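PDB 5G0A: transaminase from Bacillus megaterium, which transfers amino groups between amines and carbonyl compounds with S-selectivity, using pyridoxal-5'-phosphate as its cofactor. Local coordinates for residues I252-R256 / Y287-D292; H375-G379 / V390-A395; F353-A357 / S446-S450. All coordinates share one frame. Residues are numbered along the deposited sequence.

Interaction 1. Residues I252-R256 / Y287-D292; sequences IPQIR and YGVQPD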
ATOM      1  N   ILE B 252       8.692  25.238  15.466  1.00 27.27           N
ATOM      2  CA  ILE B 252       7.408  25.546  14.832  1.00 27.51           C
ATOM      3  C   ILE B 252       7.490  26.714  13.830  1.00 27.69           C
ATOM      4  O   ILE B 252       7.028  26.593  12.700  1.00 27.62           O
ATOM      5  CB  ILE B 252       6.259  25.713  15.883  1.00 27.14           C
ATOM      6  CG1 ILE B 252       5.933  24.354  16.541  1.00 28.22           C
ATOM      7  CG2 ILE B 252       5.013  26.326  15.238  1.00 28.87           C
ATOM      8  CD1 ILE B 252       5.370  23.286  15.571  1.00 27.82           C
ATOM      9  N   PRO B 253       8.110  27.845  14.221  1.00 28.48           N
ATOM     10  CA  PRO B 253       8.294  28.862  13.193  1.00 29.69           C
ATOM     11  C   PRO B 253       9.063  28.341  11.974  1.00 29.28           C
ATOM     12  O   PRO B 253       8.739  28.713  10.836  1.00 28.09           O
ATOM     13  CB  PRO B 253       9.077  29.981  13.935  1.00 29.19           C
ATOM     14  CG  PRO B 253       8.674  29.815  15.359  1.00 31.12           C
ATOM     15  CD  PRO B 253       8.503  28.325  15.560  1.00 31.11           C
ATOM     16  N   GLN B 254      10.051  27.476  12.198  1.00 27.71           N
ATOM     17  CA  GLN B 254      10.803  26.935  11.061  1.00 29.59           C
ATOM     18  C   GLN B 254       9.979  25.984  10.187  1.00 28.34           C
ATOM     19  O   GLN B 254      10.146  25.956   8.977  1.00 28.06           O
ATOM     20  CB  GLN B 254      12.114  26.305  11.509  1.00 29.57           C
ATOM     21  CG  GLN B 254      13.186  27.356  11.760  1.00 35.61           C
ATOM     22  CD  GLN B 254      14.562  26.754  12.018  1.00 36.82           C
ATOM     23  OE1 GLN B 254      14.855  25.623  11.637  1.00 36.33           O
ATOM     24  NE2 GLN B 254      15.425  27.538  12.656  1.00 41.73           N
ATOM     25  N   ILE B 255       9.083  25.222  10.805  1.00 28.67           N
ATOM     26  CA  ILE B 255       8.178  24.366  10.032  1.00 28.33           C
ATOM     27  C   ILE B 255       7.181  25.182   9.218  1.00 28.14           C
ATOM     28  O   ILE B 255       6.893  24.843   8.066  1.00 26.95           O
ATOM     29  CB  ILE B 255       7.457  23.333  10.936  1.00 29.11           C
ATOM     30  CG1 ILE B 255       8.433  22.226  11.377  1.00 28.86           C
ATOM     31  CG2 ILE B 255       6.204  22.763  10.251  1.00 32.10           C
ATOM     32  CD1 ILE B 255       9.031  21.345  10.275  1.00 30.38           C
ATOM     33  N   ARG B 256       6.669  26.267   9.800  1.00 26.04           N
ATOM     34  CA  ARG B 256       5.734  27.117   9.085  1.00 26.32           C
ATOM     35  C   ARG B 256       6.408  27.713   7.841  1.00 26.84           C
ATOM     36  O   ARG B 256       5.845  27.705   6.750  1.00 27.16           O
ATOM     37  CB  ARG B 256       5.176  28.216  10.008  1.00 24.16           C
ATOM     38  CG  ARG B 256       4.400  29.303   9.279  1.00 25.94           C
ATOM     39  CD  ARG B 256       3.012  28.882   8.799  1.00 27.52           C
ATOM     40  NE  ARG B 256       3.044  27.957   7.655  1.00 27.43           N
ATOM     41  CZ  ARG B 256       1.962  27.465   7.048  1.00 26.75           C
ATOM     42  NH1 ARG B 256       0.738  27.800   7.435  1.00 25.02           N
ATOM     43  NH2 ARG B 256       2.111  26.631   6.021  1.00 24.62           N
ATOM     44  N   TYR B 287       3.782  30.557  19.239  1.00 30.39           N
ATOM     45  CA  TYR B 287       4.878  30.611  18.247  1.00 30.30           C
ATOM     46  C   TYR B 287       4.776  31.685  17.159  1.00 30.06           C
ATOM     47  O   TYR B 287       5.603  31.721  16.240  1.00 31.66           O
ATOM     48  CB  TYR B 287       5.105  29.199  17.642  1.00 28.91           C
ATOM     49  CG  TYR B 287       5.396  28.204  18.728  1.00 31.67           C
ATOM     50  CD1 TYR B 287       6.668  28.138  19.301  1.00 35.45           C
ATOM     51  CD2 TYR B 287       4.376  27.396  19.269  1.00 30.77           C
ATOM     52  CE1 TYR B 287       6.937  27.271  20.340  1.00 35.11           C
ATOM     53  CE2 TYR B 287       4.641  26.531  20.309  1.00 32.71           C
ATOM     54  CZ  TYR B 287       5.921  26.479  20.834  1.00 34.27           C
ATOM     55  OH  TYR B 287       6.199  25.635  21.861  1.00 36.88           O
ATOM     56  N   GLY B 288       3.773  32.547  17.242  1.00 29.16           N
ATOM     57  CA  GLY B 288       3.676  33.695  16.320  1.00 31.66           C
ATOM     58  C   GLY B 288       3.343  33.346  14.876  1.00 33.76           C
ATOM     59  O   GLY B 288       3.656  34.109  13.954  1.00 34.28           O
ATOM     60  N   VAL B 289       2.698  32.188  14.679  1.00 30.55           N
ATOM     61  CA  VAL B 289       2.389  31.693  13.346  1.00 31.05           C
ATOM     62  C   VAL B 289       0.941  31.236  13.238  1.00 30.54           C
ATOM     63  O   VAL B 289       0.200  31.215  14.223  1.00 29.68           O
ATOM     64  CB  VAL B 289       3.337  30.546  12.897  1.00 32.78           C
ATOM     65  CG1 VAL B 289       4.733  31.078  12.613  1.00 36.06           C
ATOM     66  CG2 VAL B 289       3.381  29.411  13.928  1.00 35.45           C
ATOM     67  N   GLN B 290       0.529  30.916  12.020  1.00 28.57           N
ATOM     68  CA  GLN B 290      -0.834  30.480  11.772  1.00 27.89           C
ATOM     69  C   GLN B 290      -0.741  29.261  10.852  1.00 27.88           C
ATOM     70  O   GLN B 290      -0.002  29.283   9.854  1.00 27.97           O
ATOM     71  CB  GLN B 290      -1.669  31.605  11.149  1.00 29.78           C
ATOM     72  CG  GLN B 290      -1.983  32.721  12.164  1.00 30.18           C
ATOM     73  CD  GLN B 290      -2.786  33.895  11.614  1.00 30.90           C
ATOM     74  OE1 GLN B 290      -3.591  33.755  10.701  1.00 30.73           O
ATOM     75  NE2 GLN B 290      -2.574  35.076  12.207  1.00 33.41           N
ATOM     76  N   PRO B 291      -1.464  28.190  11.195  1.00 26.29           N
ATOM     77  CA  PRO B 291      -1.470  26.982  10.370  1.00 24.97           C
ATOM     78  C   PRO B 291      -2.474  27.072   9.221  1.00 25.11           C
ATOM     79  O   PRO B 291      -3.196  28.075   9.087  1.00 25.21           O
ATOM     80  CB  PRO B 291      -1.916  25.896  11.373  1.00 26.22           C
ATOM     81  CG  PRO B 291      -2.888  26.650  12.265  1.00 27.27           C
ATOM     82  CD  PRO B 291      -2.299  28.036  12.414  1.00 26.77           C
ATOM     83  N   ASP B 292      -2.526  26.016   8.392  1.00 22.41           N
ATOM     84  CA  ASP B 292      -3.519  25.921   7.327  1.00 23.68           C
ATOM     85  C   ASP B 292      -4.769  25.177   7.794  1.00 21.54           C
ATOM     86  O   ASP B 292      -5.873  25.415   7.307  1.00 23.22           O
ATOM     87  CB  ASP B 292      -2.911  25.178   6.124  1.00 23.23           C
ATOM     88  CG  ASP B 292      -1.750  25.947   5.506  1.00 26.19           C
ATOM     89  OD1 ASP B 292      -2.021  26.967   4.834  1.00 28.82           O
ATOM     90  OD2 ASP B 292      -0.595  25.547   5.703  1.00 24.53           O
TER
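R256 supplies the polar half of this contact. R256 NH2 makes a salt bridge to D292 OD2 at 2.9 Å, and R256 NH1 adds a weak hydrogen bond to the same D292 OD2 at 3.1 Å, so one carboxylate oxygen lies at the edge of the guanidinium. NH1 of R256 also donates a well-aligned hydrogen bond to Q290 O, again 2.9 Å. Arginine suits the place because its planar head can serve a side chain and a carbonyl at once. D292 OD2 additionally accepts a hydrogen bond from the backbone N of W266, which ties the pair to strand 265-269. Helix 251-262 leads into strand 265-269 of the large, mainly parallel sheet of this class-III aminotransferase, and the loop 287-292 runs into the adjacent parallel strand 293-296. Nearer the start of the helix the contact turns apolar. V289 sends CG1 against R256 CG (3.8 Å) and CG2 against I252 CG2 (3.7 Å), its beta branching filling the gap between them. The CB of I252 lies over a face of the Y287 ring, a CH-pi contact 4.3 Å from the ring centroid. P253, well tolerated in the first turn of a helix, rests CG on Y287 O at 3.7 Å.

Interaction 2. Residues H375-G379 / V390-A395; sequences HKSIG and VDIVNA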
ATOM      1  N   HIS B 375      15.138  17.660  44.502  1.00 49.33           N
ATOM      2  CA  HIS B 375      15.130  16.314  43.929  1.00 48.17           C
ATOM      3  C   HIS B 375      15.970  16.180  42.670  1.00 48.66           C
ATOM      4  O   HIS B 375      15.568  16.635  41.599  1.00 46.72           O
ATOM      5  CB  HIS B 375      13.696  15.879  43.594  1.00 49.21           C
ATOM      6  CG  HIS B 375      12.833  15.663  44.791  1.00 47.34           C
ATOM      7  ND1 HIS B 375      12.991  14.583  45.631  1.00 48.20           N
ATOM      8  CD2 HIS B 375      11.792  16.375  45.278  1.00 47.86           C
ATOM      9  CE1 HIS B 375      12.086  14.642  46.590  1.00 49.45           C
ATOM     10  NE2 HIS B 375      11.348  15.722  46.402  1.00 50.03           N
ATOM     11  N   LYS B 376      17.108  15.500  42.796  1.00 48.60           N
ATOM     12  CA  LYS B 376      18.046  15.335  41.685  1.00 51.04           C
ATOM     13  C   LYS B 376      17.534  14.339  40.635  1.00 50.31           C
ATOM     14  O   LYS B 376      18.111  14.225  39.551  1.00 50.33           O
ATOM     15  CB  LYS B 376      19.441  14.959  42.207  1.00 53.03           C
ATOM     16  CG  LYS B 376      20.022  16.019  43.141  1.00 52.98           C
ATOM     17  CD  LYS B 376      21.417  15.687  43.650  1.00 57.82           C
ATOM     18  CE  LYS B 376      21.887  16.784  44.595  1.00 57.09           C
ATOM     19  NZ  LYS B 376      23.325  16.676  44.975  1.00 61.04           N
ATOM     20  N   SER B 377      16.444  13.641  40.960  1.00 48.95           N
ATOM     21  CA  SER B 377      15.746  12.776  40.002  1.00 47.52           C
ATOM     22  C   SER B 377      14.984  13.578  38.942  1.00 45.38           C
ATOM     23  O   SER B 377      14.560  13.018  37.925  1.00 48.38           O
ATOM     24  CB  SER B 377      14.781  11.827  40.720  1.00 47.22           C
ATOM     25  OG  SER B 377      13.740  12.552  41.360  1.00 46.98           O
ATOM     26  N   ILE B 378      14.794  14.872  39.187  1.00 43.10           N
ATOM     27  CA  ILE B 378      14.270  15.774  38.157  1.00 42.77           C
ATOM     28  C   ILE B 378      15.448  16.318  37.352  1.00 44.04           C
ATOM     29  O   ILE B 378      16.218  17.141  37.850  1.00 44.26           O
ATOM     30  CB  ILE B 378      13.420  16.933  38.745  1.00 43.18           C
ATOM     31  CG1 ILE B 378      12.202  16.380  39.502  1.00 43.21           C
ATOM     32  CG2 ILE B 378      12.965  17.885  37.642  1.00 44.34           C
ATOM     33  CD1 ILE B 378      11.516  17.385  40.409  1.00 43.64           C
ATOM     34  N   GLY B 379      15.589  15.839  36.117  1.00 44.08           N
ATOM     35  CA  GLY B 379      16.635  16.323  35.210  1.00 43.24           C
ATOM     36  C   GLY B 379      16.283  17.662  34.600  1.00 42.22           C
ATOM     37  O   GLY B 379      17.128  18.563  34.502  1.00 42.85           O
ATOM     38  N   VAL B 390       7.957  16.532  32.968  1.00 33.53           N
ATOM     39  CA  VAL B 390       9.058  16.467  33.919  1.00 34.71           C
ATOM     40  C   VAL B 390       9.915  15.272  33.522  1.00 37.80           C
ATOM     41  O   VAL B 390       9.461  14.112  33.556  1.00 35.99           O
ATOM     42  CB  VAL B 390       8.582  16.293  35.384  1.00 35.04           C
ATOM     43  CG1 VAL B 390       9.781  16.279  36.337  1.00 36.54           C
ATOM     44  CG2 VAL B 390       7.598  17.387  35.791  1.00 35.29           C
ATOM     45  N   ASP B 391      11.157  15.558  33.130  1.00 40.98           N
ATOM     46  CA  ASP B 391      12.087  14.505  32.753  1.00 40.70           C
ATOM     47  C   ASP B 391      12.671  13.874  34.011  1.00 41.34           C
ATOM     48  O   ASP B 391      13.310  14.550  34.823  1.00 43.58           O
ATOM     49  CB  ASP B 391      13.206  15.045  31.849  1.00 42.03           C
ATOM     50  CG  ASP B 391      12.682  15.725  30.597  1.00 45.54           C
ATOM     51  OD1 ASP B 391      11.728  15.208  29.978  1.00 48.76           O
ATOM     52  OD2 ASP B 391      13.247  16.773  30.214  1.00 44.65           O
ATOM     53  N   ILE B 392      12.431  12.578  34.160  1.00 36.82           N
ATOM     54  CA  ILE B 392      12.858  11.817  35.324  1.00 41.14           C
ATOM     55  C   ILE B 392      14.170  11.098  34.974  1.00 41.14           C
ATOM     56  O   ILE B 392      14.279  10.461  33.930  1.00 40.68           O
ATOM     57  CB  ILE B 392      11.768  10.808  35.764  1.00 42.53           C
ATOM     58  CG1 ILE B 392      10.433  11.524  36.074  1.00 43.74           C
ATOM     59  CG2 ILE B 392      12.215   9.984  36.970  1.00 41.60           C
ATOM     60  CD1 ILE B 392      10.428  12.417  37.308  1.00 42.80           C
ATOM     61  N   VAL B 393      15.167  11.234  35.841  1.00 43.47           N
ATOM     62  CA  VAL B 393      16.479  10.621  35.609  1.00 42.10           C
ATOM     63  C   VAL B 393      17.021   9.995  36.889  1.00 42.98           C
ATOM     64  O   VAL B 393      16.578  10.322  37.987  1.00 41.89           O
ATOM     65  CB  VAL B 393      17.516  11.650  35.109  1.00 42.49           C
ATOM     66  CG1 VAL B 393      17.173  12.151  33.707  1.00 43.11           C
ATOM     67  CG2 VAL B 393      17.653  12.804  36.099  1.00 38.08           C
ATOM     68  N   ASN B 394      17.975   9.081  36.727  1.00 45.38           N
ATOM     69  CA  ASN B 394      18.762   8.558  37.838  1.00 46.81           C
ATOM     70  C   ASN B 394      19.538   9.712  38.468  1.00 45.48           C
ATOM     71  O   ASN B 394      20.325  10.375  37.796  1.00 46.59           O
ATOM     72  CB  ASN B 394      19.705   7.458  37.323  1.00 51.32           C
ATOM     73  CG  ASN B 394      20.493   6.772  38.435  1.00 53.75           C
ATOM     74  OD1 ASN B 394      20.831   7.382  39.446  1.00 53.96           O
ATOM     75  ND2 ASN B 394      20.795   5.494  38.238  1.00 53.68           N
ATOM     76  N   ALA B 395      19.298   9.951  39.758  1.00 43.19           N
ATOM     77  CA  ALA B 395      19.827  11.119  40.477  1.00 47.51           C
ATOM     78  C   ALA B 395      21.358  11.240  40.475  1.00 47.73           C
ATOM     79  O   ALA B 395      21.902  12.343  40.604  1.00 47.54           O
ATOM     80  CB  ALA B 395      19.306  11.131  41.908  1.00 47.89           C
TER
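This is an antiparallel strand pairing at the open end of the beta hairpin formed by strands 378-384 and 387-392, where the first strand begins and the second runs out. I378 and I392 face each other as a non-hydrogen-bonded pair, their CA atoms 5.1 Å apart, and a backbone hydrogen bond lies to each side of them: V393 N to S377 O at 2.8 Å and G379 N to D391 O at 2.9 Å. The close approach also brings I392 CA to 3.3 Å from S377 O, a CA-H...O contact. A type I turn from H375 to I378, closed by I378 N to H375 O at 3.1 Å, swings the chain from the preceding helix into the strand. Beta-branched I378, V390 and I392 suit extended backbone, and I378 CG2 meets V390 CG1 at 3.8 Å. At G379 a side chain would run tightly into V393 CG1, so glycine suits this position. Small A395 lets the strands' continuations stay close, its CB lying 3.8 Å from K376 CB; the long K376 side chain then leads away. S377 OG and H375 ND1 are hydrogen-bonded to E469, and H375 NE2 to D462 of helix 451-468. With strand 440-443 beyond 387-392, the hairpin makes a three-stranded antiparallel sheet backed by helices 353-374 and 451-468, an alpha/beta layering characteristic of the C-terminal part of fold-type I aminotransferases.

Interaction 3. Residues F353-A357 / S446-S450; sequences FVEQA and SLNVS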
ATOM      1  N   PHE B 353     -11.008  31.249  31.681  1.00 29.54           N
ATOM      2  CA  PHE B 353     -10.226  30.055  32.001  1.00 30.23           C
ATOM      3  C   PHE B 353      -8.831  30.058  31.361  1.00 28.88           C
ATOM      4  O   PHE B 353      -7.898  29.476  31.908  1.00 28.69           O
ATOM      5  CB  PHE B 353     -10.951  28.791  31.521  1.00 32.47           C
ATOM      6  CG  PHE B 353     -11.972  28.258  32.486  1.00 36.70           C
ATOM      7  CD1 PHE B 353     -13.041  29.044  32.901  1.00 38.96           C
ATOM      8  CD2 PHE B 353     -11.885  26.950  32.948  1.00 37.63           C
ATOM      9  CE1 PHE B 353     -13.991  28.543  33.789  1.00 38.96           C
ATOM     10  CE2 PHE B 353     -12.822  26.449  33.840  1.00 39.37           C
ATOM     11  CZ  PHE B 353     -13.880  27.252  34.257  1.00 39.54           C
ATOM     12  N   VAL B 354      -8.714  30.664  30.184  1.00 28.04           N
ATOM     13  CA  VAL B 354      -7.420  30.678  29.498  1.00 29.06           C
ATOM     14  C   VAL B 354      -6.416  31.476  30.330  1.00 31.48           C
ATOM     15  O   VAL B 354      -5.300  31.016  30.609  1.00 28.84           O
ATOM     16  CB  VAL B 354      -7.538  31.193  28.042  1.00 30.89           C
ATOM     17  CG1 VAL B 354      -6.162  31.417  27.433  1.00 29.87           C
ATOM     18  CG2 VAL B 354      -8.374  30.231  27.191  1.00 32.58           C
ATOM     19  N   GLU B 355      -6.862  32.641  30.797  1.00 32.11           N
ATOM     20  CA  GLU B 355      -6.051  33.477  31.672  1.00 36.22           C
ATOM     21  C   GLU B 355      -5.745  32.775  33.004  1.00 35.01           C
ATOM     22  O   GLU B 355      -4.602  32.807  33.488  1.00 35.85           O
ATOM     23  CB  GLU B 355      -6.751  34.827  31.851  1.00 39.65           C
ATOM     24  CG  GLU B 355      -6.758  35.699  30.587  1.00 41.38           C
ATOM     25  CD  GLU B 355      -7.730  35.248  29.501  1.00 45.40           C
ATOM     26  OE1 GLU B 355      -8.786  34.653  29.807  1.00 43.16           O
ATOM     27  OE2 GLU B 355      -7.442  35.501  28.317  1.00 52.71           O
ATOM     28  N   GLN B 356      -6.744  32.088  33.577  1.00 34.82           N
ATOM     29  CA  GLN B 356      -6.543  31.273  34.776  1.00 33.36           C
ATOM     30  C   GLN B 356      -5.459  30.198  34.593  1.00 33.04           C
ATOM     31  O   GLN B 356      -4.671  29.930  35.494  1.00 34.66           O
ATOM     32  CB  GLN B 356      -7.847  30.590  35.217  1.00 34.62           C
ATOM     33  CG  GLN B 356      -8.878  31.488  35.881  1.00 36.91           C
ATOM     34  CD  GLN B 356     -10.097  30.701  36.371  1.00 36.39           C
ATOM     35  OE1 GLN B 356     -11.225  30.954  35.943  1.00 44.03           O
ATOM     36  NE2 GLN B 356      -9.872  29.738  37.248  1.00 36.02           N
ATOM     37  N   ALA B 357      -5.445  29.563  33.417  1.00 31.96           N
ATOM     38  CA  ALA B 357      -4.496  28.496  33.129  1.00 30.13           C
ATOM     39  C   ALA B 357      -3.068  29.038  33.030  1.00 28.80           C
ATOM     40  O   ALA B 357      -2.153  28.426  33.537  1.00 30.88           O
ATOM     41  CB  ALA B 357      -4.870  27.792  31.828  1.00 30.32           C
ATOM     42  N   SER B 446      -7.595  20.552  35.517  1.00 27.38           N
ATOM     43  CA  SER B 446      -8.526  21.471  34.858  1.00 26.62           C
ATOM     44  C   SER B 446      -7.910  22.864  34.861  1.00 26.47           C
ATOM     45  O   SER B 446      -7.043  23.160  35.701  1.00 29.09           O
ATOM     46  CB  SER B 446      -9.883  21.451  35.562  1.00 27.63           C
ATOM     47  OG  SER B 446     -10.322  20.112  35.802  1.00 28.59           O
ATOM     48  N   LEU B 447      -8.330  23.707  33.931  1.00 26.96           N
ATOM     49  CA  LEU B 447      -7.769  25.048  33.799  1.00 29.51           C
ATOM     50  C   LEU B 447      -8.030  25.891  35.050  1.00 31.75           C
ATOM     51  O   LEU B 447      -7.230  26.782  35.380  1.00 31.84           O
ATOM     52  CB  LEU B 447      -8.325  25.759  32.577  1.00 28.10           C
ATOM     53  CG  LEU B 447      -8.211  24.980  31.242  1.00 28.60           C
ATOM     54  CD1 LEU B 447      -8.633  25.849  30.077  1.00 29.68           C
ATOM     55  CD2 LEU B 447      -6.797  24.445  31.067  1.00 30.68           C
ATOM     56  N   ASN B 448      -9.141  25.590  35.721  1.00 31.38           N
ATOM     57  CA  ASN B 448      -9.520  26.277  36.966  1.00 31.69           C
ATOM     58  C   ASN B 448      -9.099  25.561  38.265  1.00 32.31           C
ATOM     59  O   ASN B 448      -9.689  25.803  39.341  1.00 32.54           O
ATOM     60  CB  ASN B 448     -11.031  26.558  36.959  1.00 30.55           C
ATOM     61  CG  ASN B 448     -11.860  25.286  37.023  1.00 33.18           C
ATOM     62  OD1 ASN B 448     -11.374  24.210  36.731  1.00 31.42           O
ATOM     63  ND2 ASN B 448     -13.124  25.413  37.423  1.00 32.84           N
ATOM     64  N   VAL B 449      -8.100  24.680  38.172  1.00 29.32           N
ATOM     65  CA  VAL B 449      -7.580  23.937  39.326  1.00 30.27           C
ATOM     66  C   VAL B 449      -7.175  24.938  40.412  1.00 31.51           C
ATOM     67  O   VAL B 449      -6.722  26.034  40.107  1.00 30.17           O
ATOM     68  CB  VAL B 449      -6.409  22.980  38.955  1.00 29.80           C
ATOM     69  CG1 VAL B 449      -5.154  23.741  38.500  1.00 30.99           C
ATOM     70  CG2 VAL B 449      -6.074  22.027  40.103  1.00 29.56           C
ATOM     71  N   SER B 450      -7.415  24.579  41.664  1.00 31.35           N
ATOM     72  CA  SER B 450      -7.111  25.503  42.767  1.00 32.86           C
ATOM     73  C   SER B 450      -5.648  25.431  43.166  1.00 33.73           C
ATOM     74  O   SER B 450      -4.972  24.420  42.952  1.00 33.91           O
ATOM     75  CB  SER B 450      -8.010  25.199  43.978  1.00 30.31           C
ATOM     76  OG  SER B 450      -7.639  23.972  44.589  1.00 32.34           O
TER
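L447 holds the middle of this contact and buries the most surface, 95 Å² against the helical turn F353-A357. Its chi1 near -53° (m) and chi2 near 180° (t) form the common mt leucine rotamer, which carries the branched end across the helical turn, so that CD2 of L447 reaches A357 CB at 3.9 Å. Alanine suits that position: its single methyl lets the loop backbone come in, and the CA atoms of A357 and L447 are 4.8 Å apart. With chi1 of -85° (m), F353, whose CA-to-CB bond points sideways, swings its ring nearer to the loop. L447 CB meets the edge of this ring at F353 CD2, 3.8 Å away, while F353 CE2 lies 3.5 Å from N448 CG. N448 adopts chi1 of 67° (p) in the third position of a type I turn, S446 to V449, which is closed by V449 N to S446 O at 3.1 Å; asparagine is well accepted there. Q356, also m at chi1, packs its CB 3.9 Å from L447 O. The segments meet through van der Waals contacts, led by L447 with F353 and A357. The turn lies in the loop between strand 440-443 and helix 451-468, in the C-terminal part of the aminotransferase fold; S450 is the N-cap of that helix, its OG accepting from D453 N. F353 also packs on V347 and M348 of helix 335-350, so its ring lies where that helix, the first turn of helix 353-374 and the loop meet.

Overall arrangement
Interaction 1 comes first along the chain and lies beside the large seven-stranded sheet, packing on W266 of strand 265-269 and joining helix 251-262 to the loop before strand 293-296. Interactions 2 and 3 follow in the C-terminal part, where the hairpin pairing is nested within the loop closed by 353-357 and 446-450. Helix 353-374 links them directly: its first turn enters interaction 3, and its end leads into strand 378-384 of interaction 2. Helix 451-468, which follows 446-450, packs on the hairpin as well. No two contacts touch: their centres lie 25 to 31 Å apart. They lie in separate regions of one class-III aminotransferase fold, and none includes a PLP-pocket residue.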